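Local coordinates for putative secreted protein (PDB 4PEY), which hydrolyses laminarin and laminarioligosaccharides as an exo-beta-1,3-glucanase working from the non-reducing ends, yielding glucose and laminaribiose, at residues S219-F224 with A238-A243; I315-G320 with V344-L349; A363-L368 with D393-H398. The protein carries 1 engineered substitution. All blocks are in the same frame, centred on the assembly; numbering follows the deposited sequence.

Contact 1 of 3, residues S219-F224 with A238-A243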
ATOM      1  N   SER A 219     -10.273  11.045   4.430  1.00 13.10           N
ATOM      2  CA  SER A 219      -8.981  10.449   4.726  1.00 12.71           C
ATOM      3  C   SER A 219      -8.710  10.578   6.213  1.00 12.73           C
ATOM      4  O   SER A 219      -9.270  11.444   6.898  1.00 14.77           O
ATOM      5  CB  SER A 219      -7.850  11.083   3.905  1.00 14.00           C
ATOM      6  OG  SER A 219      -7.695  12.463   4.189  1.00 14.36           O
ATOM      7  N   ARG A 220      -7.881   9.683   6.721  1.00 11.89           N
ATOM      8  CA  ARG A 220      -7.496   9.733   8.120  1.00 13.06           C
ATOM      9  C   ARG A 220      -6.049   9.305   8.189  1.00 12.31           C
ATOM     10  O   ARG A 220      -5.732   8.180   7.826  1.00 14.39           O
ATOM     11  CB  ARG A 220      -8.378   8.828   8.972  1.00 13.84           C
ATOM     12  CG  ARG A 220      -8.085   8.929  10.466  1.00 13.34           C
ATOM     13  CD  ARG A 220      -9.107   8.128  11.264  1.00 13.98           C
ATOM     14  NE  ARG A 220      -9.058   6.702  10.935  1.00 11.62           N
ATOM     15  CZ  ARG A 220     -10.072   5.853  11.124  1.00 10.81           C
ATOM     16  NH1 ARG A 220     -11.222   6.281  11.640  1.00 13.07           N
ATOM     17  NH2 ARG A 220      -9.938   4.572  10.791  1.00 12.52           N
ATOM     18  N   GLU A 221      -5.163  10.198   8.616  1.00 13.05           N
ATOM     19  CA  GLU A 221      -3.748   9.875   8.522  1.00 12.47           C
ATOM     20  C   GLU A 221      -3.381   8.689   9.414  1.00 12.05           C
ATOM     21  O   GLU A 221      -3.968   8.465  10.489  1.00 13.32           O
ATOM     22  CB  GLU A 221      -2.879  11.092   8.847  1.00 12.08           C
ATOM     23  CG  GLU A 221      -3.148  12.304   7.954  1.00 12.39           C
ATOM     24  CD  GLU A 221      -3.119  11.991   6.450  1.00 13.01           C
ATOM     25  OE1 GLU A 221      -2.385  11.076   6.013  1.00 13.90           O
ATOM     26  OE2 GLU A 221      -3.840  12.684   5.695  1.00 12.70           O
ATOM     27  N   LYS A 222      -2.422   7.909   8.931  1.00 11.05           N
ATOM     28  CA  LYS A 222      -1.974   6.706   9.624  1.00 11.29           C
ATOM     29  C   LYS A 222      -1.387   7.020  11.000  1.00 12.41           C
ATOM     30  O   LYS A 222      -0.606   7.962  11.141  1.00 12.55           O
ATOM     31  CB  LYS A 222      -0.936   5.982   8.767  1.00 12.84           C
ATOM     32  CG  LYS A 222      -0.547   4.623   9.299  1.00 13.61           C
ATOM     33  CD  LYS A 222       0.598   4.024   8.490  1.00 13.93           C
ATOM     34  CE  LYS A 222       1.906   4.734   8.788  1.00 15.88           C
ATOM     35  NZ  LYS A 222       2.429   4.531  10.191  1.00 17.64           N
ATOM     36  N   PRO A 223      -1.770   6.241  12.029  1.00 11.82           N
ATOM     37  CA  PRO A 223      -1.143   6.435  13.341  1.00 12.28           C
ATOM     38  C   PRO A 223       0.363   6.184  13.288  1.00 11.94           C
ATOM     39  O   PRO A 223       0.831   5.390  12.460  1.00 12.19           O
ATOM     40  CB  PRO A 223      -1.844   5.394  14.226  1.00 13.20           C
ATOM     41  CG  PRO A 223      -3.186   5.182  13.559  1.00 13.93           C
ATOM     42  CD  PRO A 223      -2.882   5.271  12.083  1.00 12.93           C
ATOM     43  N   PHE A 224       1.113   6.852  14.153  1.00 12.40           N
ATOM     44  CA  PHE A 224       2.562   6.665  14.177  1.00 13.16           C
ATOM     45  C   PHE A 224       3.119   6.829  15.589  1.00 13.12           C
ATOM     46  O   PHE A 224       2.570   7.568  16.425  1.00 14.41           O
ATOM     47  CB  PHE A 224       3.259   7.639  13.212  1.00 13.59           C
ATOM     48  CG  PHE A 224       2.977   9.088  13.507  1.00 13.30           C
ATOM     49  CD1 PHE A 224       3.834   9.827  14.316  1.00 14.57           C
ATOM     50  CD2 PHE A 224       1.847   9.710  12.991  1.00 13.78           C
ATOM     51  CE1 PHE A 224       3.575  11.165  14.600  1.00 13.99           C
ATOM     52  CE2 PHE A 224       1.574  11.048  13.279  1.00 13.63           C
ATOM     53  CZ  PHE A 224       2.441  11.773  14.085  1.00 13.93           C
ATOM     54  N   ALA A 238      -7.135  12.541  13.677  1.00 17.08           N
ATOM     55  CA  ALA A 238      -8.574  12.580  13.446  1.00 18.53           C
ATOM     56  C   ALA A 238      -8.858  12.559  11.943  1.00 16.87           C
ATOM     57  O   ALA A 238      -8.009  12.959  11.139  1.00 17.67           O
ATOM     58  CB  ALA A 238      -9.178  13.817  14.074  1.00 21.60           C
ATOM     59  N   LYS A 239     -10.049  12.116  11.559  1.00 15.95           N
ATOM     60  CA  LYS A 239     -10.362  12.040  10.134  1.00 15.34           C
ATOM     61  C   LYS A 239     -10.648  13.421   9.559  1.00 15.19           C
ATOM     62  O   LYS A 239     -11.064  14.344  10.268  1.00 17.46           O
ATOM     63  CB  LYS A 239     -11.538  11.090   9.872  1.00 20.26           C
ATOM     64  CG  LYS A 239     -12.924  11.686   9.918  1.00 24.08           C
ATOM     65  CD  LYS A 239     -13.956  10.643   9.444  1.00 26.32           C
ATOM     66  CE  LYS A 239     -15.360  11.232   9.365  1.00 30.87           C
ATOM     67  NZ  LYS A 239     -15.844  11.680  10.696  1.00 34.29           N
ATOM     68  N   ARG A 240     -10.380  13.546   8.264  1.00 15.42           N
ATOM     69  CA  ARG A 240     -10.700  14.736   7.488  1.00 13.95           C
ATOM     70  C   ARG A 240     -11.697  14.378   6.392  1.00 13.90           C
ATOM     71  O   ARG A 240     -11.584  13.330   5.767  1.00 18.57           O
ATOM     72  CB  ARG A 240      -9.438  15.329   6.857  1.00 15.13           C
ATOM     73  CG  ARG A 240      -8.453  15.907   7.837  1.00 16.11           C
ATOM     74  CD  ARG A 240      -7.418  16.738   7.101  1.00 18.71           C
ATOM     75  NE  ARG A 240      -6.351  15.938   6.502  1.00 16.91           N
ATOM     76  CZ  ARG A 240      -5.430  16.433   5.681  1.00 15.00           C
ATOM     77  NH1 ARG A 240      -5.480  17.718   5.328  1.00 16.35           N
ATOM     78  NH2 ARG A 240      -4.477  15.649   5.192  1.00 14.48           N
ATOM     79  N   THR A 241     -12.680  15.234   6.158  1.00 15.72           N
ATOM     80  CA  THR A 241     -13.557  15.046   5.007  1.00 17.09           C
ATOM     81  C   THR A 241     -13.234  16.121   3.978  1.00 17.26           C
ATOM     82  O   THR A 241     -12.919  17.257   4.341  1.00 18.12           O
ATOM     83  CB  THR A 241     -15.042  15.101   5.398  1.00 20.36           C
ATOM     84  OG1 THR A 241     -15.334  16.381   5.959  1.00 25.24           O
ATOM     85  CG2 THR A 241     -15.346  14.043   6.432  1.00 19.47           C
ATOM     86  N   ASN A 242     -13.287  15.750   2.700  1.00 16.48           N
ATOM     87  CA  ASN A 242     -12.879  16.647   1.623  1.00 15.02           C
ATOM     88  C   ASN A 242     -11.507  17.250   1.915  1.00 15.81           C
ATOM     89  O   ASN A 242     -11.318  18.468   1.887  1.00 16.80           O
ATOM     90  CB  ASN A 242     -13.926  17.738   1.414  1.00 17.85           C
ATOM     91  CG  ASN A 242     -15.255  17.170   0.974  1.00 24.22           C
ATOM     92  OD1 ASN A 242     -15.305  16.269   0.135  1.00 26.73           O
ATOM     93  ND2 ASN A 242     -16.333  17.672   1.550  1.00 27.10           N
ATOM     94  N   ALA A 243     -10.564  16.362   2.216  1.00 14.37           N
ATOM     95  CA  ALA A 243      -9.218  16.739   2.614  1.00 13.10           C
ATOM     96  C   ALA A 243      -8.437  17.360   1.461  1.00 13.46           C
ATOM     97  O   ALA A 243      -8.582  16.956   0.305  1.00 13.26           O
ATOM     98  CB  ALA A 243      -8.480  15.523   3.149  1.00 13.85           C
TER
HETATM   99  O   HOH W   1      -6.359  13.116   6.498  1.00 15.39           O
HETATM  100  O   HOH W   2      -6.267  12.841   9.133  1.00 16.10           O
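R220 lays CB and CG over the backbone of K239, R220 CG standing 3.9 Å from K239 CA; CG is anti to its own backbone N (chi1 -175°), which sets it against K239 CA. S219 and R240 form an antiparallel hydrogen-bonded pair: R240 N reaches S219 O at 2.7 Å, and S219 N returns a bond to R240 O. Beyond it, R240 NH2 gives E221 OE2 a nearly straight salt-bridge hydrogen bond of 3.1 Å. OE2 sits in the guanidinium plane but is met on its anti side, 30° out of the carboxylate plane, the two flat groups being turned 61° apart. A water ties S219 OG, E221 OE2 and R240 NE together, while S219 OG also touches A243 CB at 3.3 Å. A leucine in place of R240 would probably take one of two charge partners from E221 OE2, leaving R178, and deprive the water and G245 O of the NE and NH1 donors. S219 OG has a further partner in D179. Strand 231-243 is held between 210-220 and 255-259, both antiparallel to it, while R220 reaches P365 O and S367 OG at the start of strand 367-375.

Contact 2 of 3, residues I315-G320 with V344-L349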
ATOM      1  N   ILE A 315       2.807 -11.152   9.430  1.00 11.56           N
ATOM      2  CA  ILE A 315       1.998 -12.205  10.021  0.83 10.67           C
ATOM      3  C   ILE A 315       1.805 -13.337   9.019  1.00 10.97           C
ATOM      4  O   ILE A 315       1.363 -13.098   7.895  1.00 12.11           O
ATOM      5  CB  ILE A 315       0.622 -11.682  10.464  0.83 12.40           C
ATOM      6  CG1 ILE A 315       0.794 -10.552  11.481  0.83 15.02           C
ATOM      7  CG2 ILE A 315      -0.215 -12.816  11.046  0.83 13.80           C
ATOM      8  CD1 ILE A 315      -0.429  -9.696  11.654  0.83 15.08           C
ATOM      9  N   ILE A 316       2.149 -14.561   9.422  1.00 12.41           N
ATOM     10  CA  ILE A 316       1.912 -15.733   8.587  1.00 12.08           C
ATOM     11  C   ILE A 316       0.875 -16.621   9.261  1.00 11.78           C
ATOM     12  O   ILE A 316       1.110 -17.126  10.362  1.00 13.34           O
ATOM     13  CB  ILE A 316       3.192 -16.559   8.345  1.00 12.56           C
ATOM     14  CG1 ILE A 316       4.225 -15.744   7.555  1.00 12.84           C
ATOM     15  CG2 ILE A 316       2.861 -17.871   7.612  1.00 13.58           C
ATOM     16  CD1 ILE A 316       5.600 -16.416   7.512  1.00 14.69           C
ATOM     17  N   PRO A 317      -0.281 -16.808   8.612  1.00 11.46           N
ATOM     18  CA  PRO A 317      -1.285 -17.716   9.171  1.00 12.74           C
ATOM     19  C   PRO A 317      -0.946 -19.173   8.845  1.00 13.40           C
ATOM     20  O   PRO A 317      -0.800 -19.542   7.674  1.00 14.89           O
ATOM     21  CB  PRO A 317      -2.580 -17.267   8.488  1.00 13.32           C
ATOM     22  CG  PRO A 317      -2.113 -16.766   7.132  1.00 13.13           C
ATOM     23  CD  PRO A 317      -0.720 -16.191   7.348  1.00 11.72           C
ATOM     24  N   ASP A 318      -0.804 -19.988   9.883  1.00 12.81           N
ATOM     25  CA  ASP A 318      -0.581 -21.420   9.704  1.00 12.43           C
ATOM     26  C   ASP A 318      -1.912 -22.154   9.583  1.00 14.63           C
ATOM     27  O   ASP A 318      -2.970 -21.585   9.879  1.00 15.60           O
ATOM     28  CB  ASP A 318       0.215 -22.003  10.878  1.00 14.22           C
ATOM     29  CG  ASP A 318       1.608 -21.409  11.008  1.00 15.60           C
ATOM     30  OD1 ASP A 318       2.133 -20.839  10.022  1.00 16.17           O
ATOM     31  OD2 ASP A 318       2.191 -21.534  12.105  1.00 17.73           O
ATOM     32  N   ASN A 319      -1.854 -23.415   9.151  1.00 14.63           N
ATOM     33  CA  ASN A 319      -3.016 -24.309   9.187  1.00 14.72           C
ATOM     34  C   ASN A 319      -4.229 -23.786   8.425  1.00 14.28           C
ATOM     35  O   ASN A 319      -5.368 -24.163   8.715  1.00 14.46           O
ATOM     36  CB  ASN A 319      -3.436 -24.590  10.639  1.00 16.92           C
ATOM     37  CG  ASN A 319      -2.277 -25.000  11.517  1.00 20.89           C
ATOM     38  OD1 ASN A 319      -1.315 -25.617  11.059  1.00 22.32           O
ATOM     39  ND2 ASN A 319      -2.354 -24.645  12.787  1.00 27.10           N
ATOM     40  N   GLY A 320      -3.986 -22.914   7.453  1.00 14.03           N
ATOM     41  CA  GLY A 320      -5.054 -22.418   6.605  1.00 14.34           C
ATOM     42  C   GLY A 320      -5.985 -21.413   7.258  1.00 13.47           C
ATOM     43  O   GLY A 320      -7.048 -21.117   6.715  1.00 13.83           O
ATOM     44  N   VAL A 344      -0.365 -23.841   3.259  1.00 12.78           N
ATOM     45  CA  VAL A 344      -1.725 -24.366   3.374  1.00 12.07           C
ATOM     46  C   VAL A 344      -2.728 -23.276   3.013  1.00 11.56           C
ATOM     47  O   VAL A 344      -2.701 -22.187   3.592  1.00 13.07           O
ATOM     48  CB  VAL A 344      -2.015 -24.888   4.790  1.00 12.73           C
ATOM     49  CG1 VAL A 344      -3.474 -25.328   4.917  1.00 13.97           C
ATOM     50  CG2 VAL A 344      -1.059 -26.024   5.134  1.00 14.68           C
ATOM     51  N   ASN A 345      -3.606 -23.560   2.055  1.00 12.14           N
ATOM     52  CA  ASN A 345      -4.545 -22.547   1.575  1.00 11.04           C
ATOM     53  C   ASN A 345      -5.412 -21.974   2.679  1.00 12.28           C
ATOM     54  O   ASN A 345      -6.045 -22.727   3.423  1.00 12.98           O
ATOM     55  CB  ASN A 345      -5.454 -23.128   0.495  1.00 10.91           C
ATOM     56  CG  ASN A 345      -6.276 -22.073  -0.192  1.00 12.08           C
ATOM     57  OD1 ASN A 345      -5.749 -21.278  -0.971  1.00 13.48           O
ATOM     58  ND2 ASN A 345      -7.579 -22.059   0.080  1.00 14.54           N
ATOM     59  N   SER A 346      -5.436 -20.646   2.764  1.00 12.08           N
ATOM     60  CA  SER A 346      -6.362 -19.927   3.636  1.00 11.21           C
ATOM     61  C   SER A 346      -7.563 -19.464   2.823  1.00 11.70           C
ATOM     62  O   SER A 346      -7.411 -18.836   1.780  1.00 14.10           O
ATOM     63  CB  SER A 346      -5.690 -18.719   4.300  1.00 11.59           C
ATOM     64  OG  SER A 346      -4.670 -19.117   5.191  1.00 11.77           O
ATOM     65  N   GLU A 347      -8.759 -19.777   3.297  1.00 12.39           N
ATOM     66  CA  GLU A 347      -9.971 -19.338   2.618  1.00 12.11           C
ATOM     67  C   GLU A 347      -9.980 -17.811   2.485  1.00 12.55           C
ATOM     68  O   GLU A 347     -10.335 -17.265   1.433  1.00 13.38           O
ATOM     69  CB  GLU A 347     -11.204 -19.826   3.378  1.00 14.41           C
ATOM     70  CG  GLU A 347     -12.515 -19.447   2.734  1.00 16.32           C
ATOM     71  CD  GLU A 347     -13.701 -20.123   3.392  1.00 19.69           C
ATOM     72  OE1 GLU A 347     -13.495 -20.944   4.318  1.00 22.90           O
ATOM     73  OE2 GLU A 347     -14.844 -19.839   2.974  1.00 21.29           O
ATOM     74  N   THR A 348      -9.574 -17.130   3.552  1.00 11.99           N
ATOM     75  CA  THR A 348      -9.360 -15.679   3.529  1.00 13.35           C
ATOM     76  C   THR A 348      -8.100 -15.360   4.320  1.00 11.93           C
ATOM     77  O   THR A 348      -7.763 -16.099   5.243  1.00 13.75           O
ATOM     78  CB  THR A 348     -10.530 -14.889   4.146  1.00 14.11           C
ATOM     79  OG1 THR A 348     -10.683 -15.273   5.519  1.00 15.80           O
ATOM     80  CG2 THR A 348     -11.838 -15.136   3.401  1.00 14.37           C
ATOM     81  N   LEU A 349      -7.403 -14.276   3.975  1.00 10.33           N
ATOM     82  CA  LEU A 349      -6.246 -13.852   4.771  1.00 10.15           C
ATOM     83  C   LEU A 349      -6.602 -12.725   5.749  1.00 11.43           C
ATOM     84  O   LEU A 349      -6.133 -12.712   6.888  1.00 12.81           O
ATOM     85  CB  LEU A 349      -5.084 -13.423   3.864  1.00 11.20           C
ATOM     86  CG  LEU A 349      -4.416 -14.590   3.120  1.00 10.59           C
ATOM     87  CD1 LEU A 349      -3.447 -14.108   2.068  1.00 13.27           C
ATOM     88  CD2 LEU A 349      -3.706 -15.558   4.080  1.00 12.18           C
TER
HETATM   89  O   HOH W   3      -1.696 -21.621   6.225  1.00 14.98           O
HETATM   90  O   HOH W   4      -9.135 -19.028   6.316  1.00 17.95           O
HETATM   91  O   HOH W   5      -8.864 -22.576   4.804  1.00 20.79           O
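G320 fits against V344, N345 and S346 where two loops meet, its CA 3.3 Å from N345 O and its N 3.5 Å from V344 CG1. Its phi is positive (74°), and a methyl group on its CA would run into N345 O, so the lack of a side chain is what allows so close an approach. V344 covers the start of G320 with CG1, the branch anti to the V344 backbone N. At the carbonyl end of the glycine, S346 OG comes within 3.4 Å of G320 C, but its hydrogen-bond partner is V321 O. S346 CA adds a CA-H...O contact to G320 O. Deeper in, P317 turns its ring CG onto L349 CD2 at 3.6 Å, the two side chains crossing at about a right angle. Water joins the backbones: one molecule accepts from G320 N at 2.9 Å and lies close to P317 O and V344 O, and a second donates to G320 O and N345 O while accepting from E347 N. A third donates to G320 O and is weakly bound by T348 N. Parallel pairing of strands 314-317 with 337-340 and 324-326 with 348-352 makes these corresponding corner loops of successive coils, stacked one on the next, as in the GH55 parallel beta-helix; the L349 side chain lies about 9 Å from that of the substrate-binding R403.

Contact 3 of 3, residues A363-L368 with D393-H398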
ATOM      1  N   ALA A 363     -19.117   7.933  11.007  1.00 13.38           N
ATOM      2  CA  ALA A 363     -18.422   8.946  11.788  1.00 14.00           C
ATOM      3  C   ALA A 363     -17.003   8.507  12.150  1.00 14.29           C
ATOM      4  O   ALA A 363     -16.091   9.328  12.221  1.00 17.70           O
ATOM      5  CB  ALA A 363     -19.216   9.284  13.054  1.00 15.11           C
ATOM      6  N   ASN A 364     -16.821   7.210  12.368  1.00 13.16           N
ATOM      7  CA  ASN A 364     -15.555   6.667  12.855  1.00 13.74           C
ATOM      8  C   ASN A 364     -15.281   5.317  12.192  1.00 14.16           C
ATOM      9  O   ASN A 364     -15.488   4.262  12.798  1.00 14.61           O
ATOM     10  CB  ASN A 364     -15.591   6.531  14.387  1.00 15.47           C
ATOM     11  CG  ASN A 364     -14.248   6.158  14.977  1.00 16.67           C
ATOM     12  OD1 ASN A 364     -13.210   6.343  14.344  1.00 18.10           O
ATOM     13  ND2 ASN A 364     -14.258   5.640  16.201  1.00 18.15           N
ATOM     14  N   PRO A 365     -14.841   5.347  10.926  1.00 13.37           N
ATOM     15  CA  PRO A 365     -14.681   4.099  10.181  1.00 14.28           C
ATOM     16  C   PRO A 365     -13.489   3.275  10.618  1.00 12.27           C
ATOM     17  O   PRO A 365     -12.591   3.765  11.303  1.00 12.86           O
ATOM     18  CB  PRO A 365     -14.493   4.575   8.735  1.00 17.28           C
ATOM     19  CG  PRO A 365     -14.003   5.968   8.847  1.00 17.15           C
ATOM     20  CD  PRO A 365     -14.658   6.533  10.070  1.00 13.33           C
ATOM     21  N   THR A 366     -13.487   2.014  10.205  1.00 13.43           N
ATOM     22  CA  THR A 366     -12.293   1.189  10.306  1.00 12.01           C
ATOM     23  C   THR A 366     -11.446   1.415   9.058  1.00 11.34           C
ATOM     24  O   THR A 366     -11.988   1.637   7.966  1.00 12.93           O
ATOM     25  CB  THR A 366     -12.678  -0.295  10.490  1.00 13.81           C
ATOM     26  OG1 THR A 366     -13.095  -0.483  11.847  1.00 13.99           O
ATOM     27  CG2 THR A 366     -11.508  -1.245  10.189  1.00 13.78           C
ATOM     28  N   SER A 367     -10.123   1.399   9.226  1.00 11.78           N
ATOM     29  CA  SER A 367      -9.219   1.573   8.097  1.00 12.16           C
ATOM     30  C   SER A 367      -8.119   0.523   8.048  1.00 11.77           C
ATOM     31  O   SER A 367      -7.692   0.003   9.086  1.00 13.68           O
ATOM     32  CB  SER A 367      -8.580   2.969   8.128  1.00 15.62           C
ATOM     33  OG  SER A 367      -7.918   3.220   9.366  1.00 14.30           O
ATOM     34  N   LEU A 368      -7.695   0.214   6.820  1.00 12.04           N
ATOM     35  CA  LEU A 368      -6.468  -0.523   6.537  1.00 11.27           C
ATOM     36  C   LEU A 368      -5.508   0.435   5.855  1.00 11.21           C
ATOM     37  O   LEU A 368      -5.861   1.031   4.838  1.00 12.32           O
ATOM     38  CB  LEU A 368      -6.718  -1.726   5.621  1.00 13.01           C
ATOM     39  CG  LEU A 368      -7.756  -2.776   6.002  1.00 14.36           C
ATOM     40  CD1 LEU A 368      -7.761  -3.879   4.947  1.00 17.01           C
ATOM     41  CD2 LEU A 368      -7.473  -3.348   7.375  1.00 17.19           C
ATOM     42  N   ASP A 393     -18.379   1.680   5.193  1.00 12.89           N
ATOM     43  CA  ASP A 393     -17.616   2.917   5.403  1.00 11.67           C
ATOM     44  C   ASP A 393     -16.118   2.700   5.601  1.00 12.45           C
ATOM     45  O   ASP A 393     -15.393   3.638   5.913  1.00 13.69           O
ATOM     46  CB  ASP A 393     -18.190   3.716   6.592  1.00 13.20           C
ATOM     47  CG  ASP A 393     -19.664   4.027   6.414  1.00 15.27           C
ATOM     48  OD1 ASP A 393     -19.995   4.883   5.553  1.00 16.45           O
ATOM     49  OD2 ASP A 393     -20.495   3.399   7.108  1.00 15.58           O
ATOM     50  N   THR A 394     -15.652   1.472   5.406  1.00 12.03           N
ATOM     51  CA  THR A 394     -14.238   1.155   5.590  1.00 11.79           C
ATOM     52  C   THR A 394     -13.370   1.957   4.618  1.00 11.59           C
ATOM     53  O   THR A 394     -13.745   2.156   3.452  1.00 11.50           O
ATOM     54  CB  THR A 394     -13.985  -0.363   5.398  1.00 12.97           C
ATOM     55  OG1 THR A 394     -14.721  -1.088   6.389  1.00 13.11           O
ATOM     56  CG2 THR A 394     -12.496  -0.722   5.516  1.00 13.45           C
ATOM     57  N   ILE A 395     -12.221   2.421   5.110  1.00 10.66           N
ATOM     58  CA  ILE A 395     -11.231   3.094   4.275  1.00 11.87           C
ATOM     59  C   ILE A 395     -10.041   2.188   4.038  1.00 11.46           C
ATOM     60  O   ILE A 395      -9.447   1.680   4.990  1.00 12.74           O
ATOM     61  CB  ILE A 395     -10.715   4.408   4.913  1.00 12.79           C
ATOM     62  CG1 ILE A 395     -11.864   5.384   5.165  1.00 14.16           C
ATOM     63  CG2 ILE A 395      -9.642   5.061   4.029  1.00 14.09           C
ATOM     64  CD1 ILE A 395     -11.470   6.564   6.042  1.00 17.72           C
ATOM     65  N   ILE A 396      -9.709   1.969   2.768  1.00 11.36           N
ATOM     66  CA  ILE A 396      -8.510   1.236   2.395  0.52 12.03           C
ATOM     67  C   ILE A 396      -7.546   2.247   1.798  1.00 10.31           C
ATOM     68  O   ILE A 396      -7.715   2.665   0.652  1.00 12.77           O
ATOM     69  CB  ILE A 396      -8.801   0.120   1.372  0.52 13.09           C
ATOM     70  CG1 ILE A 396      -9.971  -0.751   1.839  0.52 15.22           C
ATOM     71  CG2 ILE A 396      -7.550  -0.717   1.123  0.52 14.99           C
ATOM     72  CD1 ILE A 396      -9.705  -1.481   3.121  0.52 15.23           C
ATOM     73  N   ASP A 397      -6.566   2.671   2.584  1.00 10.48           N
ATOM     74  CA  ASP A 397      -5.677   3.756   2.172  1.00 11.19           C
ATOM     75  C   ASP A 397      -4.243   3.249   2.078  1.00 11.56           C
ATOM     76  O   ASP A 397      -3.513   3.213   3.069  1.00 11.01           O
ATOM     77  CB  ASP A 397      -5.820   4.937   3.149  1.00 11.58           C
ATOM     78  CG  ASP A 397      -4.790   6.025   2.920  1.00 11.68           C
ATOM     79  OD1 ASP A 397      -4.572   6.416   1.753  1.00 11.88           O
ATOM     80  OD2 ASP A 397      -4.203   6.498   3.918  1.00 12.05           O
ATOM     81  N   HIS A 398      -3.879   2.879   0.850  1.00 10.42           N
ATOM     82  CA  HIS A 398      -2.652   2.168   0.456  1.00  9.74           C
ATOM     83  C   HIS A 398      -2.617   0.700   0.851  1.00 10.54           C
ATOM     84  O   HIS A 398      -2.331   0.333   1.997  1.00 10.64           O
ATOM     85  CB  HIS A 398      -1.384   2.828   0.986  1.00  9.75           C
ATOM     86  CG  HIS A 398      -0.155   2.364   0.268  1.00 10.33           C
ATOM     87  ND1 HIS A 398       1.096   2.335   0.848  1.00 10.85           N
ATOM     88  CD2 HIS A 398       0.000   1.899  -0.996  1.00 11.60           C
ATOM     89  CE1 HIS A 398       1.973   1.880  -0.036  1.00 11.47           C
ATOM     90  NE2 HIS A 398       1.334   1.607  -1.157  1.00 11.76           N
TER
HETATM   91  O   HOH W   6     -15.706   0.511   8.629  1.00 14.22           O
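T366 O takes the amide of I395 at 3.0 Å, the first bond of a regular parallel ladder. I395 O then receives L368 N at 2.9 Å, nearly along the C=O axis, and L368 O receives D397 N at the same length, so S367 pairs with I395 and L368 with I396. S367 CA rests 3.1 Å from I395 O as a CA-H...O contact. L368 and I396 lie side by side and point the same way, on a face covered by V352, I387 and V389; how closely their CD1 atoms meet is doubtful, because I396 was modelled in two conformers. The other face carries S367 and I395, with P365 beside them. The side chains of P365 and I395 cross obliquely, P365 CG lying 3.8 Å from I395 CD1, and I395 also touches V218.

Toward the more exposed end, the ladder gives way at T366 and T394 to a water bridge: the water accepts from T366 N and donates to T394 OG1 at 2.9 Å. A363 is exposed and D393 partly so, yet P365 CB still packs closely on D393 O at 3.1 Å. T394 OG1 lies anti to its carbonyl carbon (chi1 -62°) and is also bonded to S391 O, while the CG2 branch approaches T366 O. At the other end D397 is hydrogen-bonded to Y157 and salt-bridged to R178. Parallel strands in register, with aliphatic side chains aligned on the L368/I396 face, and a corner at H398 leading into strand 399-403, are the arrangement of a parallel beta-helix, as in family GH55.

Following the chain from the N terminus, the three contacts close in series; none encloses or crosses another. Contact 1 closes first, joining strand 210-220 to the returning strand 231-243 across a short, mostly stranded excursion. Contact 2 comes next, bringing the loop after strand 314-317 against the approach to 348-352. Contact 3 follows, pairing the next coil, at strand 367-375, with the one after it, at 395-397. Although distant in sequence, contacts 1 and 3 touch, with centres about 10 Å apart: K239 NZ probably bonds to A363 O, bringing the N-terminal set of strands, which ends with 255-259, against the C-terminal set, which starts with 263-266. Contact 2 stands apart, its nearest atoms about 9 Å from contact 3 and about 14 Å from contact 1.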